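Local coordinates for protein GCN5-related N-acetyltransferase (Anabaena variabilis, PDB 2OZG) that binds coenzyme A and, as a GCN5-related N-acetyltransferase, probably transfers acetyl groups to amines, perhaps those of aminoglycosides, at residues A[236-246]-A[267-275]. Sequence-based numbering, arbitrary orientation.
Sequences TLSNPAVQSFW and DALTLLLPE
L269, L272 and L273 pack against V242, F245 and W246 in a buried helix-to-loop contact of the second GNAT-family region. Helix 239-250 supplies one side. The other is the 3-10 turn 269-272 and L273 just after it, in the connection between strands 258-263 and 279-290.

The W246 indole links the two segments by an edge and a face. NE1 donates to the backbone O of L269 at 2.9 Å, with a bent N-H...O angle of 139°. The donor sits above the carbonyl plane. L272 N reaches the same oxygen from the opposite face, so the turn's own bond and the indole share one acceptor. L273 CD2 lies over the centre of the six-membered ring, 3.7 Å from its centroid, a CH-pi contact. F245 CD2 lies nearer the rim of the other face, and W261 meets W246 edge-to-face. A phenylalanine in place of W246 would probably leave the L269 carbonyl without its second donor and open a gap beside L269 CB, where CZ2 packs.

L269 divides its two methyls. CD1 touches F245 CE2 at 3.6 Å, while CD2 faces V242 CG1 and T236 OG1. That hydroxyl is buried without a polar partner. V242 CG1 stands anti to the backbone N (chi1 -178°) and meets both L269 and L272.

Just ahead of the turn, D267 OD2 accepts from T270 N in an Asx motif, and T270 OG1 donates to the same oxygen. Beyond the turn, E275 touches a coenzyme A not bound to this chain and bonds to T122 and Q123 of a second subunit. The tightest carbon pair is L272 CD1 on V242 CG1, at 3.3 Å.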
loop_
_atom_site.group_PDB
_atom_site.type_symbol
_atom_site.label_atom_id
_atom_site.label_comp_id
_atom_site.label_asym_id
_atom_site.label_seq_id
_atom_site.Cartn_x
_atom_site.Cartn_y
_atom_site.Cartn_z
ATOM N N THR A 236 -12.552 21.808 26.325
ATOM C CA THR A 236 -11.794 21.590 27.585
ATOM C C THR A 236 -11.471 22.971 28.145
ATOM O O THR A 236 -10.663 23.737 27.558
ATOM C CB THR A 236 -10.524 20.716 27.405
ATOM O OG1 THR A 236 -9.662 21.313 26.452
ATOM C CG2 THR A 236 -10.907 19.347 26.872
ATOM N N LEU A 237 -12.140 23.333 29.242
ATOM C CA LEU A 237 -11.958 24.679 29.806
ATOM C C LEU A 237 -10.876 24.756 30.872
ATOM O O LEU A 237 -10.409 25.847 31.191
ATOM C CB LEU A 237 -13.251 25.250 30.362
ATOM C CG LEU A 237 -14.411 25.384 29.382
ATOM C CD1 LEU A 237 -15.637 25.936 30.103
ATOM C CD2 LEU A 237 -14.025 26.274 28.211
ATOM N N SER A 238 -10.431 23.603 31.363
ATOM C CA SER A 238 -9.491 23.547 32.460
ATOM C C SER A 238 -8.630 22.309 32.304
ATOM O O SER A 238 -8.975 21.407 31.550
ATOM C CB SER A 238 -10.272 23.437 33.771
ATOM O OG SER A 238 -10.939 22.181 33.826
ATOM N N ASN A 239 -7.541 22.262 33.049
ATOM C CA ASN A 239 -6.654 21.106 33.013
ATOM C C ASN A 239 -7.301 19.792 33.476
ATOM O O ASN A 239 -7.034 18.745 32.897
ATOM C CB ASN A 239 -5.390 21.387 33.815
ATOM C CG ASN A 239 -4.394 20.263 33.694
ATOM O OD1 ASN A 239 -4.089 19.739 32.585
ATOM N ND2 ASN A 239 -3.907 19.865 34.823
ATOM N N PRO A 240 -8.107 19.827 34.562
ATOM C CA PRO A 240 -8.846 18.602 34.922
ATOM C C PRO A 240 -9.733 18.089 33.754
ATOM O O PRO A 240 -9.908 16.899 33.611
ATOM C CB PRO A 240 -9.679 19.053 36.088
ATOM C CG PRO A 240 -8.858 20.155 36.707
ATOM C CD PRO A 240 -8.307 20.881 35.559
ATOM N N ALA A 241 -10.275 18.990 32.933
ATOM C CA ALA A 241 -11.066 18.552 31.770
ATOM C C ALA A 241 -10.145 17.928 30.747
ATOM O O ALA A 241 -10.513 16.935 30.148
ATOM C CB ALA A 241 -11.871 19.684 31.166
ATOM N N VAL A 242 -8.945 18.493 30.567
ATOM C CA VAL A 242 -7.979 17.930 29.622
ATOM C C VAL A 242 -7.524 16.537 30.042
ATOM O O VAL A 242 -7.555 15.627 29.225
ATOM C CB VAL A 242 -6.744 18.828 29.320
ATOM C CG1 VAL A 242 -5.842 18.145 28.293
ATOM C CG2 VAL A 242 -7.149 20.196 28.793
ATOM N N GLN A 243 -7.150 16.350 31.308
ATOM C CA GLN A 243 -6.735 15.013 31.801
ATOM C C GLN A 243 -7.848 13.982 31.655
ATOM O O GLN A 243 -7.624 12.803 31.320
ATOM C CB GLN A 243 -6.315 15.067 33.265
ATOM C CG GLN A 243 -5.089 15.910 33.555
ATOM C CD GLN A 243 -3.763 15.445 32.851
ATOM O OE1 GLN A 243 -3.659 14.321 32.353
ATOM N NE2 GLN A 243 -2.741 16.328 32.857
ATOM N N SER A 244 -9.055 14.441 31.908
ATOM C CA SER A 244 -10.255 13.614 31.844
ATOM C C SER A 244 -10.572 13.204 30.410
ATOM O O SER A 244 -10.934 12.082 30.130
ATOM C CB SER A 244 -11.401 14.349 32.546
ATOM O OG SER A 244 -11.173 14.438 33.980
ATOM N N PHE A 245 -10.349 14.124 29.483
ATOM C CA PHE A 245 -10.504 13.874 28.069
ATOM C C PHE A 245 -9.589 12.745 27.604
ATOM O O PHE A 245 -10.036 11.752 27.040
ATOM C CB PHE A 245 -10.142 15.197 27.391
ATOM C CG PHE A 245 -10.071 15.174 25.892
ATOM C CD1 PHE A 245 -11.193 15.458 25.121
ATOM C CD2 PHE A 245 -8.833 15.027 25.236
ATOM C CE1 PHE A 245 -11.089 15.519 23.685
ATOM C CE2 PHE A 245 -8.740 15.044 23.852
ATOM C CZ PHE A 245 -9.879 15.326 23.075
ATOM N N TRP A 246 -8.302 12.904 27.866
ATOM C CA TRP A 246 -7.328 11.924 27.471
ATOM C C TRP A 246 -7.558 10.619 28.158
ATOM O O TRP A 246 -7.373 9.611 27.533
ATOM C CB TRP A 246 -5.892 12.363 27.748
ATOM C CG TRP A 246 -5.327 13.342 26.741
ATOM C CD1 TRP A 246 -4.816 14.572 27.007
ATOM C CD2 TRP A 246 -5.228 13.166 25.316
ATOM N NE1 TRP A 246 -4.401 15.201 25.829
ATOM C CE2 TRP A 246 -4.662 14.354 24.782
ATOM C CE3 TRP A 246 -5.606 12.149 24.435
ATOM C CZ2 TRP A 246 -4.438 14.519 23.433
ATOM C CZ3 TRP A 246 -5.363 12.323 23.053
ATOM C CH2 TRP A 246 -4.814 13.484 22.578
ATOM N N ASP A 267 -1.063 22.092 18.254
ATOM C CA ASP A 267 -1.999 21.614 19.232
ATOM C C ASP A 267 -1.391 21.523 20.646
ATOM O O ASP A 267 -0.360 20.918 20.851
ATOM C CB ASP A 267 -2.525 20.264 18.776
ATOM C CG ASP A 267 -3.184 19.480 19.891
ATOM O OD1 ASP A 267 -4.344 19.743 20.200
ATOM O OD2 ASP A 267 -2.524 18.557 20.424
ATOM N N ALA A 268 -2.115 22.037 21.626
ATOM C CA ALA A 268 -1.695 22.020 23.018
ATOM C C ALA A 268 -2.063 20.730 23.787
ATOM O O ALA A 268 -1.414 20.391 24.793
ATOM C CB ALA A 268 -2.288 23.242 23.727
ATOM N N LEU A 269 -3.111 20.022 23.347
ATOM C CA LEU A 269 -3.542 18.814 24.022
ATOM C C LEU A 269 -2.436 17.751 24.013
ATOM O O LEU A 269 -2.260 17.031 24.988
ATOM C CB LEU A 269 -4.802 18.233 23.366
ATOM C CG LEU A 269 -6.121 19.031 23.350
ATOM C CD1 LEU A 269 -7.201 18.139 22.795
ATOM C CD2 LEU A 269 -6.542 19.560 24.658
ATOM N N THR A 270 -1.654 17.707 22.947
ATOM C CA THR A 270 -0.554 16.741 22.821
ATOM C C THR A 270 0.590 17.053 23.801
ATOM O O THR A 270 1.478 16.232 24.012
ATOM C CB THR A 270 -0.040 16.677 21.377
ATOM O OG1 THR A 270 0.186 17.990 20.875
ATOM C CG2 THR A 270 -1.056 15.972 20.469
ATOM N N LEU A 271 0.542 18.213 24.435
ATOM C CA LEU A 271 1.586 18.558 25.407
ATOM C C LEU A 271 1.520 17.578 26.588
ATOM O O LEU A 271 2.539 17.222 27.175
ATOM C CB LEU A 271 1.439 20.023 25.878
ATOM C CG LEU A 271 2.400 20.475 26.990
ATOM C CD1 LEU A 271 3.826 20.356 26.536
ATOM C CD2 LEU A 271 2.086 21.866 27.397
ATOM N N LEU A 272 0.310 17.115 26.905
ATOM C CA LEU A 272 0.121 16.217 28.010
ATOM C C LEU A 272 0.411 14.728 27.765
ATOM O O LEU A 272 0.402 13.963 28.694
ATOM C CB LEU A 272 -1.286 16.389 28.563
ATOM C CG LEU A 272 -1.626 17.794 29.083
ATOM C CD1 LEU A 272 -2.960 17.743 29.766
ATOM C CD2 LEU A 272 -0.569 18.281 30.064
ATOM N N LEU A 273 0.638 14.322 26.520
ATOM C CA LEU A 273 0.969 12.917 26.195
ATOM C C LEU A 273 2.405 12.559 26.601
ATOM O O LEU A 273 3.303 13.419 26.602
ATOM C CB LEU A 273 0.827 12.714 24.696
ATOM C CG LEU A 273 -0.533 13.023 24.013
ATOM C CD1 LEU A 273 -0.408 12.959 22.462
ATOM C CD2 LEU A 273 -1.593 12.081 24.462
ATOM N N PRO A 274 2.645 11.287 26.941
ATOM C CA PRO A 274 3.980 10.888 27.313
ATOM C C PRO A 274 4.956 10.920 26.151
ATOM O O PRO A 274 6.116 11.227 26.372
ATOM C CB PRO A 274 3.808 9.476 27.860
ATOM C CG PRO A 274 2.493 9.058 27.506
ATOM C CD PRO A 274 1.680 10.179 27.095
ATOM N N GLU A 275 4.491 10.641 24.939
ATOM C CA GLU A 275 5.345 10.681 23.764
ATOM C C GLU A 275 4.686 11.385 22.603
ATOM O O GLU A 275 3.473 11.624 22.598
ATOM C CB GLU A 275 5.717 9.249 23.389
ATOM C CG GLU A 275 6.463 8.469 24.514
ATOM C CD GLU A 275 7.834 9.031 24.847
ATOM O OE1 GLU A 275 8.341 9.827 24.030
ATOM O OE2 GLU A 275 8.397 8.657 25.912
#